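Local atomic coordinates of glycosylation Associate Protein 1 (Streptococcus agalactiae serotype V, PDB entry 6OYC), a protein that probably acts in the accessory Sec system, as part of a complex with its partner Gap proteins in the glycosylation and secretion of bacterial surface glycoproteins. Residues 465-470 and 474-479; 334-339 and 371-376; 78-83 and 198-203. All blocks are in the same frame, centred on the assembly; numbering follows the deposited sequence.

Contact 1 (465-470 and 474-479)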
loop_
_atom_site.group_PDB
_atom_site.type_symbol
_atom_site.label_atom_id
_atom_site.label_comp_id
_atom_site.label_asym_id
_atom_site.label_seq_id
_atom_site.Cartn_x
_atom_site.Cartn_y
_atom_site.Cartn_z
ATOM N N TYR A 465 2.800 -22.301 -12.862
ATOM C CA TYR A 465 3.658 -23.465 -13.013
ATOM C C TYR A 465 4.740 -23.402 -11.948
ATOM O O TYR A 465 5.456 -22.398 -11.841
ATOM C CB TYR A 465 4.270 -23.511 -14.413
ATOM C CG TYR A 465 4.842 -24.858 -14.806
ATOM C CD1 TYR A 465 6.077 -25.284 -14.316
ATOM C CD2 TYR A 465 4.159 -25.697 -15.687
ATOM C CE1 TYR A 465 6.619 -26.514 -14.689
ATOM C CE2 TYR A 465 4.694 -26.935 -16.065
ATOM C CZ TYR A 465 5.922 -27.334 -15.562
ATOM O OH TYR A 465 6.447 -28.550 -15.926
ATOM N N ILE A 466 4.837 -24.464 -11.157
ATOM C CA ILE A 466 5.820 -24.562 -10.087
ATOM C C ILE A 466 6.991 -25.401 -10.586
ATOM O O ILE A 466 6.828 -26.589 -10.899
ATOM C CB ILE A 466 5.198 -25.163 -8.816
ATOM C CG1 ILE A 466 3.940 -24.382 -8.425
ATOM C CG2 ILE A 466 6.198 -25.146 -7.682
ATOM C CD1 ILE A 466 3.318 -24.853 -7.125
ATOM N N ILE A 467 8.164 -24.787 -10.674
ATOM C CA ILE A 467 9.369 -25.470 -11.127
ATOM C C ILE A 467 10.147 -25.963 -9.912
ATOM O O ILE A 467 10.222 -25.283 -8.877
ATOM C CB ILE A 467 10.237 -24.562 -12.027
ATOM C CG1 ILE A 467 10.708 -23.327 -11.273
ATOM C CG2 ILE A 467 9.468 -24.128 -13.265
ATOM C CD1 ILE A 467 11.681 -22.478 -12.047
ATOM N N GLU A 468 10.700 -27.172 -10.030
ATOM C CA GLU A 468 11.535 -27.740 -8.980
ATOM C C GLU A 468 12.962 -27.234 -9.071
ATOM O O GLU A 468 13.652 -27.167 -8.052
ATOM C CB GLU A 468 11.528 -29.270 -9.054
ATOM C CG GLU A 468 10.187 -29.914 -8.705
ATOM C CD GLU A 468 9.805 -31.048 -9.660
ATOM O OE1 GLU A 468 8.946 -31.883 -9.290
ATOM O OE2 GLU A 468 10.367 -31.106 -10.779
ATOM N N GLU A 469 13.419 -26.886 -10.271
ATOM C CA GLU A 469 14.752 -26.344 -10.471
ATOM C C GLU A 469 14.662 -25.233 -11.504
ATOM O O GLU A 469 13.719 -25.171 -12.294
ATOM C CB GLU A 469 15.735 -27.430 -10.925
ATOM C CG GLU A 469 17.183 -27.175 -10.529
ATOM C CD GLU A 469 18.153 -28.147 -11.201
ATOM O OE1 GLU A 469 17.828 -28.640 -12.305
ATOM O OE2 GLU A 469 19.240 -28.411 -10.633
ATOM N N ILE A 470 15.654 -24.349 -11.500
ATOM C CA ILE A 470 15.584 -23.183 -12.373
ATOM C C ILE A 470 15.621 -23.591 -13.846
ATOM O O ILE A 470 14.907 -23.012 -14.678
ATOM C CB ILE A 470 16.697 -22.182 -12.011
ATOM C CG1 ILE A 470 16.363 -21.519 -10.668
ATOM C CG2 ILE A 470 16.846 -21.121 -13.103
ATOM C CD1 ILE A 470 17.442 -20.597 -10.133
ATOM N N GLU A 474 13.064 -23.703 -18.775
ATOM C CA GLU A 474 13.129 -24.078 -20.185
ATOM C C GLU A 474 11.928 -24.908 -20.612
ATOM O O GLU A 474 11.660 -25.014 -21.813
ATOM C CB GLU A 474 14.426 -24.842 -20.477
ATOM C CG GLU A 474 15.666 -23.963 -20.562
ATOM C CD GLU A 474 16.955 -24.758 -20.417
ATOM O OE1 GLU A 474 17.781 -24.425 -19.539
ATOM O OE2 GLU A 474 17.137 -25.725 -21.186
ATOM N N LYS A 475 11.211 -25.500 -19.661
ATOM C CA LYS A 475 9.941 -26.162 -19.925
ATOM C C LYS A 475 8.756 -25.260 -19.604
ATOM O O LYS A 475 7.805 -25.175 -20.389
ATOM C CB LYS A 475 9.849 -27.451 -19.099
ATOM C CG LYS A 475 8.601 -28.284 -19.321
ATOM C CD LYS A 475 8.663 -29.591 -18.519
ATOM C CE LYS A 475 7.398 -30.452 -18.696
ATOM N NZ LYS A 475 7.530 -31.822 -18.093
ATOM N N ALA A 476 8.831 -24.544 -18.476
ATOM C CA ALA A 476 7.697 -23.764 -17.997
ATOM C C ALA A 476 7.411 -22.558 -18.892
ATOM O O ALA A 476 6.245 -22.203 -19.104
ATOM C CB ALA A 476 7.952 -23.329 -16.553
ATOM N N ILE A 477 8.443 -21.904 -19.413
ATOM C CA ILE A 477 8.224 -20.700 -20.213
ATOM C C ILE A 477 7.525 -21.071 -21.523
ATOM O O ILE A 477 6.523 -20.428 -21.871
ATOM C CB ILE A 477 9.537 -19.930 -20.447
ATOM C CG1 ILE A 477 10.063 -19.368 -19.125
ATOM C CG2 ILE A 477 9.321 -18.811 -21.431
ATOM C CD1 ILE A 477 11.381 -18.606 -19.249
ATOM N N PRO A 478 7.979 -22.089 -22.275
ATOM C CA PRO A 478 7.214 -22.484 -23.476
ATOM C C PRO A 478 5.807 -22.948 -23.168
ATOM O O PRO A 478 4.889 -22.675 -23.951
ATOM C CB PRO A 478 8.060 -23.614 -24.071
ATOM C CG PRO A 478 9.444 -23.309 -23.615
ATOM C CD PRO A 478 9.273 -22.795 -22.212
ATOM N N TYR A 479 5.613 -23.628 -22.034
ATOM C CA TYR A 479 4.295 -24.121 -21.645
ATOM C C TYR A 479 3.227 -23.031 -21.671
ATOM O O TYR A 479 2.061 -23.300 -21.980
ATOM C CB TYR A 479 4.386 -24.716 -20.245
ATOM C CG TYR A 479 3.098 -25.303 -19.715
ATOM C CD1 TYR A 479 2.721 -26.599 -20.051
ATOM C CD2 TYR A 479 2.269 -24.579 -18.860
ATOM C CE1 TYR A 479 1.553 -27.159 -19.563
ATOM C CE2 TYR A 479 1.086 -25.140 -18.360
ATOM C CZ TYR A 479 0.740 -26.435 -18.723
ATOM O OH TYR A 479 -0.413 -27.025 -18.252
#
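With CG anti to the backbone N in both tyrosines (chi1 -163° in Tyr465, -178° in Tyr479), the Tyr465 ring reaches from its strand to the helix and the Tyr479 ring swings back to meet it. The edge of Tyr465 points into the face of Tyr479: CD2 of Tyr465 stands over that ring, offset toward its rim, and 3.9 Å from CD2 of Tyr479. The centroids are 5.3 Å apart and the planes meet at 58°, an inclined edge-to-face pair. Ala476 lies against one face of Tyr465, its CB 3.5 Å from CD1 of Tyr465, while CA sits above the ring centre. This is a strand, a short loop and a helix folding back on one another at the border of the parallel sheet of the C-terminal Rossmann-like half, where strand 464-466 is outermost and helix 473-481 packs beside it. Ile467 adds its CG2 to the same methyl group, 3.7 Å from CB of Ala476. The extended chain of exposed Lys475 crosses the phenol at about a right angle, bringing CE within 3.5 Å of OH of Tyr465. His460 makes a further edge-to-face pair with Tyr465, and Ile450 of the adjacent strand touches both Ile467 and Ala476.

Contact 2 (334-339 and 371-376)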
loop_
_atom_site.group_PDB
_atom_site.type_symbol
_atom_site.label_atom_id
_atom_site.label_comp_id
_atom_site.label_asym_id
_atom_site.label_seq_id
_atom_site.Cartn_x
_atom_site.Cartn_y
_atom_site.Cartn_z
ATOM N N LYS A 334 21.987 -18.907 -13.196
ATOM C CA LYS A 334 21.225 -20.051 -13.688
ATOM C C LYS A 334 19.998 -19.598 -14.465
ATOM O O LYS A 334 19.602 -20.243 -15.445
ATOM C CB LYS A 334 20.807 -20.958 -12.525
ATOM C CG LYS A 334 21.885 -21.937 -12.054
ATOM C CD LYS A 334 21.963 -21.996 -10.526
ATOM C CE LYS A 334 22.135 -23.421 -10.012
ATOM N NZ LYS A 334 23.341 -24.100 -10.559
ATOM N N SER A 335 19.395 -18.479 -14.052
ATOM C CA SER A 335 18.192 -17.995 -14.725
ATOM C C SER A 335 18.511 -17.455 -16.114
ATOM O O SER A 335 17.812 -17.769 -17.078
ATOM C CB SER A 335 17.508 -16.922 -13.877
ATOM O OG SER A 335 17.040 -17.465 -12.654
ATOM N N LEU A 336 19.554 -16.627 -16.231
ATOM C CA LEU A 336 19.950 -16.102 -17.535
ATOM C C LEU A 336 20.211 -17.217 -18.531
ATOM O O LEU A 336 19.867 -17.101 -19.710
ATOM C CB LEU A 336 21.201 -15.245 -17.406
ATOM C CG LEU A 336 21.028 -13.915 -16.689
ATOM C CD1 LEU A 336 22.350 -13.177 -16.749
ATOM C CD2 LEU A 336 19.903 -13.112 -17.331
ATOM N N THR A 337 20.829 -18.306 -18.074
ATOM C CA THR A 337 21.155 -19.397 -18.983
ATOM C C THR A 337 19.896 -19.960 -19.621
ATOM O O THR A 337 19.831 -20.140 -20.844
ATOM C CB THR A 337 21.926 -20.482 -18.231
ATOM O OG1 THR A 337 23.223 -19.982 -17.902
ATOM C CG2 THR A 337 22.077 -21.725 -19.077
ATOM N N SER A 338 18.869 -20.215 -18.814
ATOM C CA SER A 338 17.656 -20.791 -19.377
ATOM C C SER A 338 16.895 -19.774 -20.208
ATOM O O SER A 338 16.277 -20.138 -21.218
ATOM C CB SER A 338 16.770 -21.350 -18.267
ATOM O OG SER A 338 17.243 -22.611 -17.832
ATOM N N LEU A 339 16.933 -18.497 -19.809
ATOM C CA LEU A 339 16.227 -17.472 -20.572
ATOM C C LEU A 339 16.825 -17.327 -21.964
ATOM O O LEU A 339 16.089 -17.197 -22.949
ATOM C CB LEU A 339 16.256 -16.129 -19.833
ATOM C CG LEU A 339 15.429 -15.996 -18.539
ATOM C CD1 LEU A 339 15.780 -14.701 -17.793
ATOM C CD2 LEU A 339 13.936 -16.093 -18.806
ATOM N N LYS A 371 23.891 -6.565 -15.858
ATOM C CA LYS A 371 24.542 -6.110 -17.082
ATOM C C LYS A 371 25.791 -6.936 -17.381
ATOM O O LYS A 371 26.007 -7.355 -18.524
ATOM C CB LYS A 371 24.884 -4.619 -16.983
ATOM C CG LYS A 371 24.984 -3.909 -18.339
ATOM C CD LYS A 371 25.468 -2.452 -18.212
ATOM C CE LYS A 371 25.994 -1.909 -19.552
ATOM N NZ LYS A 371 27.244 -1.089 -19.441
ATOM N N GLU A 372 26.621 -7.195 -16.365
ATOM C CA GLU A 372 27.856 -7.941 -16.605
ATOM C C GLU A 372 27.565 -9.392 -16.957
ATOM O O GLU A 372 28.201 -9.959 -17.851
ATOM C CB GLU A 372 28.776 -7.874 -15.386
ATOM C CG GLU A 372 29.736 -6.699 -15.380
ATOM C CD GLU A 372 30.579 -6.622 -16.640
ATOM O OE1 GLU A 372 30.859 -7.681 -17.250
ATOM O OE2 GLU A 372 30.960 -5.493 -17.016
ATOM N N ALA A 373 26.600 -10.007 -16.272
ATOM C CA ALA A 373 26.321 -11.414 -16.513
ATOM C C ALA A 373 25.662 -11.652 -17.861
ATOM O O ALA A 373 25.707 -12.781 -18.360
ATOM C CB ALA A 373 25.449 -11.973 -15.398
ATOM N N THR A 374 25.038 -10.625 -18.451
ATOM C CA THR A 374 24.511 -10.748 -19.807
ATOM C C THR A 374 25.589 -10.518 -20.864
ATOM O O THR A 374 25.548 -11.157 -21.920
ATOM C CB THR A 374 23.346 -9.774 -20.033
ATOM O OG1 THR A 374 23.662 -8.497 -19.456
ATOM C CG2 THR A 374 22.060 -10.318 -19.409
ATOM N N LYS A 375 26.554 -9.629 -20.589
ATOM C CA LYS A 375 27.635 -9.344 -21.534
ATOM C C LYS A 375 28.275 -10.624 -22.055
ATOM O O LYS A 375 28.617 -10.726 -23.238
ATOM C CB LYS A 375 28.689 -8.467 -20.857
ATOM C CG LYS A 375 28.964 -7.144 -21.550
ATOM C CD LYS A 375 29.903 -6.260 -20.713
ATOM C CE LYS A 375 29.800 -4.786 -21.103
ATOM N NZ LYS A 375 30.785 -3.945 -20.363
ATOM N N VAL A 376 28.407 -11.630 -21.186
ATOM C CA VAL A 376 29.122 -12.851 -21.532
ATOM C C VAL A 376 28.407 -13.668 -22.601
ATOM O O VAL A 376 29.034 -14.511 -23.253
ATOM C CB VAL A 376 29.355 -13.678 -20.253
ATOM C CG1 VAL A 376 30.238 -14.882 -20.532
ATOM C CG2 VAL A 376 29.972 -12.793 -19.167
#
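Leu336 makes this contact from helix 329-344, with its CD1 methyl 3.6 Å from CB of Ala373 on helix 360-375. The same methyl lies 3.7 Å from O of Ala373 and 3.9 Å from CG2 of Thr374, so one branch touches two successive residues of the facing helix. The other branch, CD2, comes up to CG2 of Thr374 at 4.1 Å, and the leucine and threonine side chains cross at about a right angle. No hydrogen bond spans the segments; the attachment is apolar packing.

One step outward, the threonine is fixed by its own helix. Its OG1 occupies the position between the backbone N and the carbonyl carbon (chi1 42°), which turns the hydroxyl back to O of Leu370 in a hydrogen bond and leaves CG2 as the branch that meets the leucine. Phe382, in the loop beyond the helix, packs on the same threonine. Leu336 also rests on Phe353 of strand 349-354, while Leu339, one turn on, touches Val351 and Phe353, and together they seat helix 329-344 on that strand. The strand lies between the two helices in sequence, the helix-strand-helix succession of an alpha/beta parallel sheet, here the Rossmann-like C-terminal half expected of a GT-B relative.

Contact 3 (78-83 and 198-203)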
loop_
_atom_site.group_PDB
_atom_site.type_symbol
_atom_site.label_atom_id
_atom_site.label_comp_id
_atom_site.label_asym_id
_atom_site.label_seq_id
_atom_site.Cartn_x
_atom_site.Cartn_y
_atom_site.Cartn_z
ATOM N N ASP A 78 -9.417 15.311 10.731
ATOM C CA ASP A 78 -10.222 16.333 10.061
ATOM C C ASP A 78 -11.206 16.983 11.039
ATOM O O ASP A 78 -11.360 18.210 11.073
ATOM C CB ASP A 78 -10.977 15.710 8.880
ATOM C CG ASP A 78 -10.129 15.608 7.603
ATOM O OD1 ASP A 78 -8.878 15.624 7.655
ATOM O OD2 ASP A 78 -10.735 15.498 6.528
ATOM N N ASP A 79 -11.884 16.159 11.834
ATOM C CA ASP A 79 -12.803 16.639 12.867
ATOM C C ASP A 79 -12.078 17.520 13.885
ATOM O O ASP A 79 -12.460 18.669 14.125
ATOM C CB ASP A 79 -13.427 15.415 13.540
ATOM C CG ASP A 79 -14.532 15.757 14.528
ATOM O OD1 ASP A 79 -14.705 16.933 14.897
ATOM O OD2 ASP A 79 -15.226 14.809 14.945
ATOM N N ILE A 80 -11.028 16.982 14.500
ATOM C CA ILE A 80 -10.216 17.759 15.432
ATOM C C ILE A 80 -9.828 19.100 14.823
ATOM O O ILE A 80 -10.033 20.158 15.427
ATOM C CB ILE A 80 -8.972 16.957 15.835
ATOM C CG1 ILE A 80 -9.397 15.686 16.560
ATOM C CG2 ILE A 80 -8.016 17.812 16.669
ATOM C CD1 ILE A 80 -8.232 14.804 16.918
ATOM N N GLN A 81 -9.257 19.074 13.620
ATOM C CA GLN A 81 -8.637 20.267 13.061
ATOM C C GLN A 81 -9.635 21.249 12.459
ATOM O O GLN A 81 -9.195 22.272 11.930
ATOM C CB GLN A 81 -7.604 19.873 12.000
ATOM C CG GLN A 81 -6.360 19.193 12.564
ATOM C CD GLN A 81 -5.407 18.787 11.473
ATOM O OE1 GLN A 81 -5.352 17.607 11.093
ATOM N NE2 GLN A 81 -4.665 19.768 10.926
ATOM N N GLU A 82 -10.945 20.964 12.517
ATOM C CA GLU A 82 -11.997 21.897 12.067
ATOM C C GLU A 82 -11.848 22.220 10.587
ATOM O O GLU A 82 -11.990 23.371 10.156
ATOM C CB GLU A 82 -12.018 23.184 12.900
ATOM C CG GLU A 82 -12.403 22.924 14.333
ATOM C CD GLU A 82 -12.310 24.155 15.221
ATOM O OE1 GLU A 82 -12.144 25.283 14.701
ATOM O OE2 GLU A 82 -12.389 23.972 16.451
ATOM N N ILE A 83 -11.543 21.193 9.801
ATOM C CA ILE A 83 -11.285 21.425 8.391
ATOM C C ILE A 83 -12.587 21.684 7.635
ATOM O O ILE A 83 -12.689 22.651 6.872
ATOM C CB ILE A 83 -10.455 20.256 7.824
ATOM C CG1 ILE A 83 -9.007 20.430 8.304
ATOM C CG2 ILE A 83 -10.509 20.205 6.301
ATOM C CD1 ILE A 83 -8.273 19.140 8.480
ATOM N N ILE A 198 -14.012 23.764 24.571
ATOM C CA ILE A 198 -15.424 23.437 24.409
ATOM C C ILE A 198 -15.649 22.074 23.739
ATOM O O ILE A 198 -16.464 21.268 24.199
ATOM C CB ILE A 198 -16.115 24.583 23.628
ATOM C CG1 ILE A 198 -17.624 24.462 23.702
ATOM C CG2 ILE A 198 -15.585 24.740 22.201
ATOM C CD1 ILE A 198 -18.087 24.513 25.092
ATOM N N HIS A 199 -14.906 21.775 22.677
ATOM C CA HIS A 199 -15.152 20.567 21.901
ATOM C C HIS A 199 -14.470 19.326 22.472
ATOM O O HIS A 199 -14.567 18.256 21.866
ATOM C CB HIS A 199 -14.715 20.776 20.450
ATOM C CG HIS A 199 -15.261 22.022 19.831
ATOM N ND1 HIS A 199 -16.604 22.196 19.576
ATOM C CD2 HIS A 199 -14.650 23.156 19.410
ATOM C CE1 HIS A 199 -16.800 23.387 19.037
ATOM N NE2 HIS A 199 -15.630 23.991 18.924
ATOM N N PHE A 200 -13.805 19.426 23.619
ATOM C CA PHE A 200 -13.003 18.328 24.138
ATOM C C PHE A 200 -13.276 18.092 25.616
ATOM O O PHE A 200 -13.591 19.022 26.368
ATOM C CB PHE A 200 -11.510 18.598 23.948
ATOM C CG PHE A 200 -11.115 18.808 22.510
ATOM C CD1 PHE A 200 -11.303 20.043 21.893
ATOM C CD2 PHE A 200 -10.541 17.777 21.773
ATOM C CE1 PHE A 200 -10.934 20.242 20.556
ATOM C CE2 PHE A 200 -10.162 17.974 20.439
ATOM C CZ PHE A 200 -10.354 19.206 19.833
ATOM N N LEU A 201 -13.117 16.831 26.032
ATOM C CA LEU A 201 -13.272 16.467 27.437
ATOM C C LEU A 201 -12.080 16.895 28.285
ATOM O O LEU A 201 -12.211 16.991 29.516
ATOM C CB LEU A 201 -13.481 14.950 27.573
ATOM C CG LEU A 201 -14.841 14.416 27.124
ATOM C CD1 LEU A 201 -14.882 12.895 27.256
ATOM C CD2 LEU A 201 -16.006 15.081 27.916
ATOM N N LYS A 202 -10.922 17.143 27.672
ATOM C CA LYS A 202 -9.732 17.539 28.415
ATOM C C LYS A 202 -8.992 18.629 27.658
ATOM O O LYS A 202 -9.108 18.754 26.438
ATOM C CB LYS A 202 -8.782 16.357 28.660
ATOM C CG LYS A 202 -9.308 15.319 29.617
ATOM C CD LYS A 202 -8.802 13.937 29.283
ATOM C CE LYS A 202 -7.472 13.661 29.913
ATOM N NZ LYS A 202 -7.522 12.331 30.582
ATOM N N LEU A 203 -8.227 19.421 28.407
ATOM C CA LEU A 203 -7.303 20.398 27.842
ATOM C C LEU A 203 -5.939 19.795 27.559
ATOM O O LEU A 203 -5.196 20.314 26.720
ATOM C CB LEU A 203 -7.140 21.589 28.806
ATOM C CG LEU A 203 -6.683 22.921 28.212
ATOM C CD1 LEU A 203 -7.710 23.453 27.210
ATOM C CD2 LEU A 203 -6.416 23.939 29.311
HETATM O O HOH W 1 -14.504 26.291 17.181
#
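Glu82 and His199 face each other across a water, their side chains crossing at about a right angle and the carboxylate plane turned 83° from the imidazole. OE2 of Glu82 approaches the ring obliquely, 3.8 Å from CD2 of His199, and no direct hydrogen bond joins the two groups. Instead the water gives a proton to OE2 of Glu82 at 3.2 Å and also pairs with NE2 of His199 at 3.1 Å. Behind the imidazole, CG2 of Ile198 lies over the centre of one face.

Alongside this polar bridge, Phe200 turns its rim toward the end of helix 76-80: CZ of Phe200 is 4.2 Å from CG2 of Ile80, which sits near the ring plane. Leu211 of helix 208-223 touches both residues and continues the apolar patch.

The helix closes in a Schellman motif, with N of Ile83 bonded to O of Asp78 and Glu82 taking positive phi (61°), the turn from which the glutamate is directed at the loop between strands 190-192 and 204-205. The other carboxylate oxygen, OE1 of Glu82, forms a salt bridge with Lys196. That lysine would partly offset the carboxylate's charge, so any pull on the imidazole through the water is probably modest.

In the fold
Contact 3 comes first along the chain and is complete before contact 2 opens; contact 2 in turn closes before contact 1 opens. Contacts 1 and 2 are neighbours, with centres about 17 Å apart, and both lie against the six-stranded C-terminal parallel sheet, whose outermost strand 464-466 enters contact 1. Helix 329-344 joins them: Ser338 is probably hydrogen-bonded to Glu474, and Leu339 packs on Ile477. Contact 3 lies on the opposite side of the chain's centre, its centre about 59 Å and 61 Å from those of contacts 1 and 2. Contacts 1 and 2 thus sit in the C-terminal half and contact 3 at the N-terminal half's junction with the antiparallel sheet, consistent with a GT-B-like architecture.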